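Local structure of bacterioferritin (Rhodobacter capsulatus, 1JGC) at the interface of chains A and B and the interface of chains A and C. The protein stores iron in a hollow shell of 24 subunits, oxidising Fe(2+) with dioxygen at a ferroxidase centre and laying down the ferric mineral inside. Residues are numbered along the deposited sequence; one frame, centred on the assembly and turned at random. Chains: chain A/B/C, bacterioferritin.

Contact 1: the interface of chains A and B. Residues chain A 156-158; chain B 39-40, 42-43, 87, 133.
A:Met157 buries 91 Å² against chain B and shows how a chain tail with little structure of its own can be held largely by packing. Its side chain leaves with CG anti to the carbonyl carbon (chi1 -71°), runs on nearly straight through chi2 and bends at chi3 (70°), so that the terminal methyl turns in between helices of the partner. That methyl, CE, meets the B:Phe133 ring at CE2, 3.3 Å away, with CZ nearly as near, the two side chains set roughly perpendicular. CE also touches the branch methyl CD2 of B:Leu87 at 4.0 Å, and the thioether SD lies alongside CG of B:Met40 at 3.7 Å, the two methionines pointing the same way. B:Lys43 works here through its carbons: bent at chi2, it runs its aliphatic chain past the carbonyl oxygen of A:Met157, with CD 3.3 Å from that O, and carries CE on over one face of the B:Phe133 ring, toward the rim.

A:Asp158, with 59 Å² hidden, takes the crowded position between backbone N and carbonyl carbon (chi1 73°). This lays its carboxylate obliquely across the base of the extended B:Lys39, whose CB is 3.6 Å from OD1. Farther out, the CD methylene of B:Lys39 lies beside CB of A:Pro156. The two lysine amino nitrogens stay short of contact: NZ of B:Lys42 is 4.5 Å from OD2 of A:Asp158, and NZ of B:Lys39 is farther from OD1. Attraction of opposite charges may still steady the aspartate, but packing carries this patch.

In the fold, the chain A residues belong to the irregular tail that follows helix 146-152. They rest along the start of helix 38-64 of chain B, while the methionine tip extends toward its helices 83-111 and 114-144.

Contact 2: the interface of chains A and C. Residues chain A 23, 74-77; chain C 71-72.
C:Gln72, with 88 Å² of its surface hidden by chain A, docks one loop on another through a carboxamide that reads two backbone groups at once. The patch is part of a two-fold subunit interface of the 24-mer, probably that of the haem-binding dimer, since helix 5-34 also carries the haem-pocket residues Leu19 and Trp26. The glutamine CG stands anti to the backbone N (chi1 -174°), and the bend at chi2 (71°) with a further turn at chi3 directs the amide into the backbone segment A:Asp75 to A:Leu77. The amide nitrogen NE2 donates to the carbonyl O of A:Asp75 at 2.9 Å, a nearly straight bond (162° at H). That acceptor lies almost in the plane of the glutamine amide, although the donor itself sits above the plane of the A:Asp75 carbonyl. The oxygen OE1 takes the N-H of A:Leu77 at 3.0 Å, this time in the carbonyl plane and on a lone pair. Bonds at both ends of the amide fix its rotation.

Around this polar grip the packing is close. A:Leu77 and C:Gln72 run antiparallel alongside one another, bringing the branch methyl CD1 of the leucine to 3.7 Å from CA of the glutamine. CD1 of A:Leu74 sits against the carbonyl O of C:Leu71 at 3.4 Å. An alanine in place of C:Gln72 would lose both amide bonds and would probably leave the A:Asp75 carbonyl and the A:Leu77 N-H less well satisfied, loosening the loop pairing.

The other end of the patch is looser and wetter. A:Ser23, on helix 5-34, meets C:Leu71 through CB, 3.8 Å from the leucine methyl CD1, and its polar link to chain C is indirect. A water bridges the chains: it lies 2.7 Å from the hydroxyl OG of A:Ser23 and 3.0 Å from the carbonyl O of C:Leu71.

Contact 1: the interface of chains A and B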
ATOM      1  N   PRO A 156       0.562  31.374 -25.498  1.00 27.09           N
ATOM      2  CA  PRO A 156      -0.289  30.958 -26.618  1.00 27.91           C
ATOM      3  C   PRO A 156      -1.752  31.196 -26.236  1.00 28.19           C
ATOM      4  O   PRO A 156      -2.070  31.318 -25.053  1.00 27.96           O
ATOM      5  CB  PRO A 156       0.031  29.467 -26.768  1.00 27.66           C
ATOM      6  CG  PRO A 156       1.427  29.347 -26.212  1.00 28.19           C
ATOM      7  CD  PRO A 156       1.361  30.243 -24.997  1.00 27.97           C
ATOM      8  N   MET A 157      -2.638  31.260 -27.222  1.00 28.63           N
ATOM      9  CA  MET A 157      -4.054  31.487 -26.949  1.00 29.51           C
ATOM     10  C   MET A 157      -4.714  30.416 -26.083  1.00 30.46           C
ATOM     11  O   MET A 157      -5.723  30.688 -25.436  1.00 30.55           O
ATOM     12  CB  MET A 157      -4.836  31.608 -28.254  1.00 28.77           C
ATOM     13  CG  MET A 157      -4.580  32.882 -29.013  1.00 27.67           C
ATOM     14  SD  MET A 157      -5.796  33.117 -30.333  1.00 29.17           S
ATOM     15  CE  MET A 157      -7.268  33.460 -29.400  1.00 26.31           C
ATOM     16  N   ASP A 158      -4.154  29.209 -26.075  1.00 31.66           N
ATOM     17  CA  ASP A 158      -4.715  28.101 -25.296  1.00 34.55           C
ATOM     18  C   ASP A 158      -3.985  27.897 -23.965  1.00 36.31           C
ATOM     19  O   ASP A 158      -4.052  26.818 -23.379  1.00 36.54           O
ATOM     20  CB  ASP A 158      -4.624  26.803 -26.100  1.00 34.17           C
ATOM     21  CG  ASP A 158      -3.198  26.274 -26.188  1.00 35.94           C
ATOM     22  OD1 ASP A 158      -2.251  27.085 -26.090  1.00 36.11           O
ATOM     23  OD2 ASP A 158      -3.013  25.049 -26.361  1.00 37.98           O
TER
ATOM     24  N   LYS B  39      -2.967  25.797 -31.395  1.00 21.30           N
ATOM     25  CA  LYS B  39      -3.180  26.477 -30.125  1.00 22.58           C
ATOM     26  C   LYS B  39      -4.263  27.529 -30.213  1.00 23.00           C
ATOM     27  O   LYS B  39      -5.011  27.752 -29.259  1.00 23.65           O
ATOM     28  CB  LYS B  39      -1.864  27.072 -29.637  1.00 22.13           C
ATOM     29  CG  LYS B  39      -0.798  26.016 -29.559  1.00 22.45           C
ATOM     30  CD  LYS B  39       0.487  26.524 -28.994  1.00 25.72           C
ATOM     31  CE  LYS B  39       1.475  25.384 -28.873  1.00 26.46           C
ATOM     32  NZ  LYS B  39       2.760  25.876 -28.323  1.00 30.45           N
ATOM     33  N   MET B  40      -4.352  28.172 -31.367  1.00 22.62           N
ATOM     34  CA  MET B  40      -5.379  29.178 -31.577  1.00 22.59           C
ATOM     35  C   MET B  40      -6.704  28.426 -31.718  1.00 22.59           C
ATOM     36  O   MET B  40      -7.745  28.852 -31.216  1.00 22.53           O
ATOM     37  CB  MET B  40      -5.051  29.971 -32.843  1.00 22.11           C
ATOM     38  CG  MET B  40      -6.079  30.973 -33.274  1.00 22.90           C
ATOM     39  SD  MET B  40      -5.429  32.046 -34.610  1.00 25.17           S
ATOM     40  CE  MET B  40      -6.270  33.569 -34.188  1.00 22.48           C
ATOM     41  N   LYS B  42      -7.632  25.471 -30.382  1.00 22.96           N
ATOM     42  CA  LYS B  42      -8.162  24.944 -29.132  1.00 24.18           C
ATOM     43  C   LYS B  42      -8.906  25.996 -28.340  1.00 23.18           C
ATOM     44  O   LYS B  42      -9.893  25.688 -27.672  1.00 23.20           O
ATOM     45  CB  LYS B  42      -7.042  24.336 -28.290  1.00 26.71           C
ATOM     46  CG  LYS B  42      -6.406  23.153 -28.982  1.00 32.97           C
ATOM     47  CD  LYS B  42      -5.192  22.614 -28.241  1.00 37.56           C
ATOM     48  CE  LYS B  42      -4.424  21.608 -29.117  1.00 39.99           C
ATOM     49  NZ  LYS B  42      -3.260  21.026 -28.376  1.00 41.93           N
ATOM     50  N   LYS B  43      -8.446  27.239 -28.422  1.00 21.87           N
ATOM     51  CA  LYS B  43      -9.110  28.312 -27.703  1.00 21.46           C
ATOM     52  C   LYS B  43     -10.498  28.541 -28.305  1.00 20.96           C
ATOM     53  O   LYS B  43     -11.480  28.702 -27.573  1.00 19.01           O
ATOM     54  CB  LYS B  43      -8.272  29.590 -27.754  1.00 21.36           C
ATOM     55  CG  LYS B  43      -8.827  30.718 -26.913  1.00 23.99           C
ATOM     56  CD  LYS B  43      -9.041  30.295 -25.475  1.00 26.06           C
ATOM     57  CE  LYS B  43      -9.641  31.430 -24.646  1.00 29.94           C
ATOM     58  NZ  LYS B  43     -10.022  30.985 -23.257  1.00 32.84           N
ATOM     59  N   LEU B  87     -10.071  36.884 -35.318  1.00 24.49           N
ATOM     60  CA  LEU B  87     -10.072  37.573 -34.036  1.00 24.48           C
ATOM     61  C   LEU B  87     -10.999  38.774 -34.166  1.00 25.99           C
ATOM     62  O   LEU B  87     -11.787  39.061 -33.264  1.00 25.66           O
ATOM     63  CB  LEU B  87      -8.667  38.044 -33.678  1.00 23.70           C
ATOM     64  CG  LEU B  87      -7.643  36.956 -33.373  1.00 23.83           C
ATOM     65  CD1 LEU B  87      -6.305  37.585 -33.061  1.00 21.69           C
ATOM     66  CD2 LEU B  87      -8.131  36.123 -32.198  1.00 23.27           C
ATOM     67  N   PHE B 133      -9.892  39.273 -23.406  1.00 26.29           N
ATOM     68  CA  PHE B 133      -8.981  38.306 -23.999  1.00 27.35           C
ATOM     69  C   PHE B 133      -8.672  38.606 -25.474  1.00 27.31           C
ATOM     70  O   PHE B 133      -7.503  38.670 -25.869  1.00 27.87           O
ATOM     71  CB  PHE B 133      -9.578  36.907 -23.867  1.00 27.62           C
ATOM     72  CG  PHE B 133      -8.811  35.860 -24.593  1.00 28.79           C
ATOM     73  CD1 PHE B 133      -7.623  35.369 -24.072  1.00 28.36           C
ATOM     74  CD2 PHE B 133      -9.252  35.400 -25.833  1.00 29.78           C
ATOM     75  CE1 PHE B 133      -6.878  34.432 -24.778  1.00 29.77           C
ATOM     76  CE2 PHE B 133      -8.514  34.462 -26.549  1.00 30.18           C
ATOM     77  CZ  PHE B 133      -7.322  33.976 -26.021  1.00 29.60           C
TER

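Contact 2: the interface of chains A and C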
ATOM      1  N   SER A  23       4.976  48.501  -5.817  1.00 20.16           N
ATOM      2  CA  SER A  23       3.935  48.983  -6.704  1.00 21.24           C
ATOM      3  C   SER A  23       4.377  49.072  -8.152  1.00 21.60           C
ATOM      4  O   SER A  23       3.580  48.819  -9.058  1.00 21.62           O
ATOM      5  CB  SER A  23       3.433  50.340  -6.234  1.00 22.76           C
ATOM      6  OG  SER A  23       2.780  50.207  -4.989  1.00 22.07           O
ATOM      7  N   LEU A  74       5.435  57.092  -1.284  1.00 26.82           N
ATOM      8  CA  LEU A  74       6.339  56.322  -2.136  1.00 25.81           C
ATOM      9  C   LEU A  74       7.185  57.315  -2.913  1.00 25.13           C
ATOM     10  O   LEU A  74       6.798  58.462  -3.083  1.00 24.83           O
ATOM     11  CB  LEU A  74       5.581  55.470  -3.156  1.00 25.27           C
ATOM     12  CG  LEU A  74       4.433  54.525  -2.791  1.00 26.35           C
ATOM     13  CD1 LEU A  74       4.188  53.605  -3.981  1.00 24.58           C
ATOM     14  CD2 LEU A  74       4.756  53.708  -1.565  1.00 25.42           C
ATOM     15  N   ASP A  75       8.352  56.881  -3.366  1.00 25.30           N
ATOM     16  CA  ASP A  75       9.189  57.739  -4.185  1.00 24.95           C
ATOM     17  C   ASP A  75       8.511  57.734  -5.564  1.00 25.80           C
ATOM     18  O   ASP A  75       7.547  56.991  -5.783  1.00 25.75           O
ATOM     19  CB  ASP A  75      10.610  57.185  -4.253  1.00 24.66           C
ATOM     20  CG  ASP A  75      11.325  57.276  -2.912  1.00 26.59           C
ATOM     21  OD1 ASP A  75      11.152  58.308  -2.224  1.00 26.22           O
ATOM     22  OD2 ASP A  75      12.066  56.337  -2.546  1.00 26.11           O
ATOM     23  N   PRO A  76       8.980  58.570  -6.503  1.00 25.44           N
ATOM     24  CA  PRO A  76       8.343  58.590  -7.824  1.00 24.98           C
ATOM     25  C   PRO A  76       8.351  57.244  -8.544  1.00 25.15           C
ATOM     26  O   PRO A  76       9.384  56.586  -8.629  1.00 25.71           O
ATOM     27  CB  PRO A  76       9.141  59.651  -8.569  1.00 25.47           C
ATOM     28  CG  PRO A  76       9.499  60.611  -7.462  1.00 26.06           C
ATOM     29  CD  PRO A  76       9.952  59.666  -6.374  1.00 25.32           C
ATOM     30  N   LEU A  77       7.189  56.839  -9.047  1.00 23.99           N
ATOM     31  CA  LEU A  77       7.054  55.583  -9.773  1.00 23.93           C
ATOM     32  C   LEU A  77       7.556  55.740 -11.208  1.00 24.85           C
ATOM     33  O   LEU A  77       7.510  56.829 -11.769  1.00 26.20           O
ATOM     34  CB  LEU A  77       5.588  55.160  -9.810  1.00 22.30           C
ATOM     35  CG  LEU A  77       4.964  54.628  -8.525  1.00 22.17           C
ATOM     36  CD1 LEU A  77       3.443  54.592  -8.642  1.00 19.36           C
ATOM     37  CD2 LEU A  77       5.532  53.241  -8.249  1.00 21.61           C
TER
ATOM     38  N   LEU C  71      -0.919  54.139  -8.374  1.00 25.25           N
ATOM     39  CA  LEU C  71      -0.612  53.705  -7.022  1.00 25.59           C
ATOM     40  C   LEU C  71       0.441  54.614  -6.399  1.00 26.49           C
ATOM     41  O   LEU C  71       1.177  54.196  -5.513  1.00 26.22           O
ATOM     42  CB  LEU C  71      -0.087  52.266  -6.998  1.00 25.45           C
ATOM     43  CG  LEU C  71      -0.315  51.218  -8.091  1.00 25.97           C
ATOM     44  CD1 LEU C  71      -0.100  49.849  -7.453  1.00 24.55           C
ATOM     45  CD2 LEU C  71      -1.704  51.300  -8.693  1.00 25.09           C
ATOM     46  N   GLN C  72       0.503  55.863  -6.845  1.00 26.89           N
ATOM     47  CA  GLN C  72       1.506  56.787  -6.333  1.00 27.25           C
ATOM     48  C   GLN C  72       1.263  57.328  -4.919  1.00 28.00           C
ATOM     49  O   GLN C  72       2.215  57.675  -4.214  1.00 27.97           O
ATOM     50  CB  GLN C  72       1.666  57.963  -7.299  1.00 27.32           C
ATOM     51  CG  GLN C  72       2.800  58.912  -6.933  1.00 25.94           C
ATOM     52  CD  GLN C  72       4.160  58.291  -7.166  1.00 26.34           C
ATOM     53  OE1 GLN C  72       4.572  58.072  -8.309  1.00 26.68           O
ATOM     54  NE2 GLN C  72       4.866  57.996  -6.083  1.00 25.68           N
TER
HETATM   55  O   HOH W   1       1.006  51.822  -3.748  1.00 12.06           O

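Contacts 1 and 2 lie about 35 Å apart, measured between the centres of their C-alpha atoms, and share no residues. Chain A takes part in both, facing chain B through its C-terminal tail and chain C through helix 5-34 and the loop between helices 38-64 and 83-111. Contact 2 belongs to a two-fold interface and so has a twin with the chains exchanged, whereas contact 1 is part of a pairing without exact two-fold symmetry. One subunit thus combines a two-fold pairing with a tail contact of different symmetry, and both kinds recur through the 24-subunit shell.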